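Local coordinates for protein succinate-semialdehyde dehydrogenase (Synechococcus sp., PDB 4IT9) that probably oxidises succinate semialdehyde to succinate with a nicotinamide cofactor, as a member of the aldehyde dehydrogenase family, at residues W52-A57 / V92-A97. Residues are numbered along the deposited sequence; the frame is centred on the assembly and turned at random.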
loop_
_atom_site.group_PDB
_atom_site.type_symbol
_atom_site.label_atom_id
_atom_site.label_comp_id
_atom_site.label_asym_id
_atom_site.label_seq_id
_atom_site.Cartn_x
_atom_site.Cartn_y
_atom_site.Cartn_z
ATOM N N TRP A 52 20.770 -7.302 -18.169
ATOM C CA TRP A 52 21.328 -7.666 -16.875
ATOM C C TRP A 52 20.456 -8.681 -16.134
ATOM O O TRP A 52 20.971 -9.627 -15.532
ATOM C CB TRP A 52 21.605 -6.405 -16.039
ATOM C CG TRP A 52 22.542 -5.442 -16.744
ATOM C CD1 TRP A 52 23.616 -5.774 -17.530
ATOM C CD2 TRP A 52 22.478 -4.010 -16.746
ATOM N NE1 TRP A 52 24.222 -4.633 -18.012
ATOM C CE2 TRP A 52 23.541 -3.537 -17.544
ATOM C CE3 TRP A 52 21.621 -3.073 -16.149
ATOM C CZ2 TRP A 52 23.777 -2.174 -17.764
ATOM C CZ3 TRP A 52 21.858 -1.719 -16.365
ATOM C CH2 TRP A 52 22.921 -1.285 -17.169
ATOM N N LEU A 53 19.138 -8.506 -16.199
ATOM C CA LEU A 53 18.216 -9.447 -15.570
ATOM C C LEU A 53 18.307 -10.833 -16.204
ATOM O O LEU A 53 18.302 -11.848 -15.506
ATOM C CB LEU A 53 16.781 -8.915 -15.675
ATOM C CG LEU A 53 15.809 -9.379 -14.606
ATOM C CD1 LEU A 53 16.463 -9.271 -13.234
ATOM C CD2 LEU A 53 14.542 -8.532 -14.668
ATOM N N GLU A 54 18.382 -10.880 -17.530
ATOM C CA GLU A 54 18.544 -12.155 -18.214
ATOM C C GLU A 54 19.919 -12.774 -17.952
ATOM O O GLU A 54 20.036 -13.987 -17.842
ATOM C CB GLU A 54 18.255 -12.023 -19.719
ATOM C CG GLU A 54 16.782 -11.749 -19.995
ATOM C CD GLU A 54 16.430 -11.638 -21.471
ATOM O OE1 GLU A 54 17.319 -11.329 -22.293
ATOM O OE2 GLU A 54 15.244 -11.847 -21.798
ATOM N N ASN A 55 20.958 -11.955 -17.829
ATOM C CA ASN A 55 22.261 -12.488 -17.426
ATOM C C ASN A 55 22.206 -13.147 -16.056
ATOM O O ASN A 55 22.821 -14.196 -15.834
ATOM C CB ASN A 55 23.328 -11.392 -17.398
ATOM C CG ASN A 55 23.781 -10.983 -18.773
ATOM O OD1 ASN A 55 23.435 -11.612 -19.774
ATOM N ND2 ASN A 55 24.571 -9.914 -18.834
ATOM N N ALA A 56 21.484 -12.511 -15.136
ATOM C CA ALA A 56 21.310 -13.047 -13.789
ATOM C C ALA A 56 20.595 -14.387 -13.855
ATOM O O ALA A 56 20.984 -15.328 -13.173
ATOM C CB ALA A 56 20.532 -12.059 -12.898
ATOM N N ALA A 57 19.556 -14.485 -14.686
ATOM C CA ALA A 57 18.863 -15.761 -14.842
ATOM C C ALA A 57 19.815 -16.832 -15.372
ATOM O O ALA A 57 19.810 -17.954 -14.887
ATOM C CB ALA A 57 17.658 -15.627 -15.753
ATOM N N VAL A 92 11.676 -16.049 -12.312
ATOM C CA VAL A 92 11.065 -14.737 -12.051
ATOM C C VAL A 92 11.922 -13.612 -12.646
ATOM O O VAL A 92 11.400 -12.557 -13.008
ATOM C CB VAL A 92 10.724 -14.510 -10.542
ATOM C CG1 VAL A 92 11.985 -14.366 -9.700
ATOM C CG2 VAL A 92 9.819 -13.287 -10.364
ATOM N N CYS A 93 13.230 -13.842 -12.772
ATOM C CA CYS A 93 14.089 -12.889 -13.473
ATOM C C CYS A 93 13.653 -12.808 -14.929
ATOM O O CYS A 93 13.490 -11.712 -15.486
ATOM C CB CYS A 93 15.572 -13.290 -13.388
ATOM S SG CYS A 93 16.318 -13.009 -11.746
ATOM N N ARG A 94 13.459 -13.965 -15.550
ATOM C CA ARG A 94 13.050 -13.977 -16.953
ATOM C C ARG A 94 11.650 -13.407 -17.144
ATOM O O ARG A 94 11.386 -12.745 -18.137
ATOM C CB ARG A 94 13.156 -15.382 -17.548
ATOM C CG ARG A 94 14.584 -15.872 -17.640
ATOM C CD ARG A 94 14.748 -16.991 -18.650
ATOM N NE ARG A 94 16.141 -17.420 -18.687
ATOM C CZ ARG A 94 17.086 -16.806 -19.387
ATOM N NH1 ARG A 94 16.780 -15.739 -20.115
ATOM N NH2 ARG A 94 18.340 -17.256 -19.355
ATOM N N TYR A 95 10.760 -13.649 -16.188
ATOM C CA TYR A 95 9.397 -13.121 -16.267
ATOM C C TYR A 95 9.386 -11.596 -16.378
ATOM O O TYR A 95 8.733 -11.025 -17.257
ATOM C CB TYR A 95 8.573 -13.573 -15.056
ATOM C CG TYR A 95 7.150 -13.077 -15.094
ATOM C CD1 TYR A 95 6.203 -13.706 -15.884
ATOM C CD2 TYR A 95 6.757 -11.975 -14.349
ATOM C CE1 TYR A 95 4.892 -13.255 -15.925
ATOM C CE2 TYR A 95 5.452 -11.514 -14.385
ATOM C CZ TYR A 95 4.527 -12.161 -15.173
ATOM O OH TYR A 95 3.225 -11.703 -15.201
ATOM N N TYR A 96 10.118 -10.919 -15.500
ATOM C CA TYR A 96 10.120 -9.462 -15.562
ATOM C C TYR A 96 10.982 -8.917 -16.694
ATOM O O TYR A 96 10.698 -7.845 -17.231
ATOM C CB TYR A 96 10.447 -8.845 -14.200
ATOM C CG TYR A 96 9.264 -9.002 -13.277
ATOM C CD1 TYR A 96 8.096 -8.296 -13.507
ATOM C CD2 TYR A 96 9.302 -9.873 -12.212
ATOM C CE1 TYR A 96 6.992 -8.445 -12.684
ATOM C CE2 TYR A 96 8.210 -10.025 -11.379
ATOM C CZ TYR A 96 7.065 -9.308 -11.626
ATOM O OH TYR A 96 5.977 -9.453 -10.814
ATOM N N ALA A 97 12.009 -9.661 -17.098
ATOM C CA ALA A 97 12.740 -9.267 -18.292
ATOM C C ALA A 97 11.782 -9.288 -19.481
ATOM O O ALA A 97 11.810 -8.408 -20.334
ATOM C CB ALA A 97 13.898 -10.193 -18.537
HETATM O O HOH W 1 14.269 -14.226 -20.684
HETATM O O HOH W 2 19.848 -15.386 -20.858
#
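Arg94 reaches across Glu54 at about a right angle, and the carboxylate plane of Glu54 and the guanidinium plane of Arg94 lie 51° apart. OE2 of Glu54 and NH1 of Arg94 are 4.5 Å from each other, too far for a salt bridge, and a water fills the step: it donates to OE2 and accepts from NH1. A second water accepts from NH2 of Arg94 and donates weakly to the backbone O of Glu54; both waters lie at the guanidinium edge, in its plane. One face of that group carries the methyl of Ala57, placed toward the rim, and CB of Ala57 also touches CG of Arg94 at 3.6 Å. NE of Arg94 is taken by a salt bridge to Glu61, farther along helix 46-62. Were Arg94 replaced by an alanine, Glu61 would probably lose its salt-bridge mate, and the two waters their link to helix 79-103.

Deeper in, Leu53 holds CG anti to its backbone N (chi1 -154°), which brings CG to 3.4 Å from the carbonyl O of Cys93 and CD1 to 4.0 Å from SG of the same residue. Its CD2 packs at 3.7 Å from N of Ala97, whose methyl meets CG of Glu54 at 3.6 Å. The segment axes approach to 8.3 Å and run at 159°; the small side chains of Ala57, Cys93 and Ala97 are consistent with so close a spacing in this nearly antiparallel helix pair, formed by helices 46-62 and 79-103 of the aldehyde dehydrogenase fold.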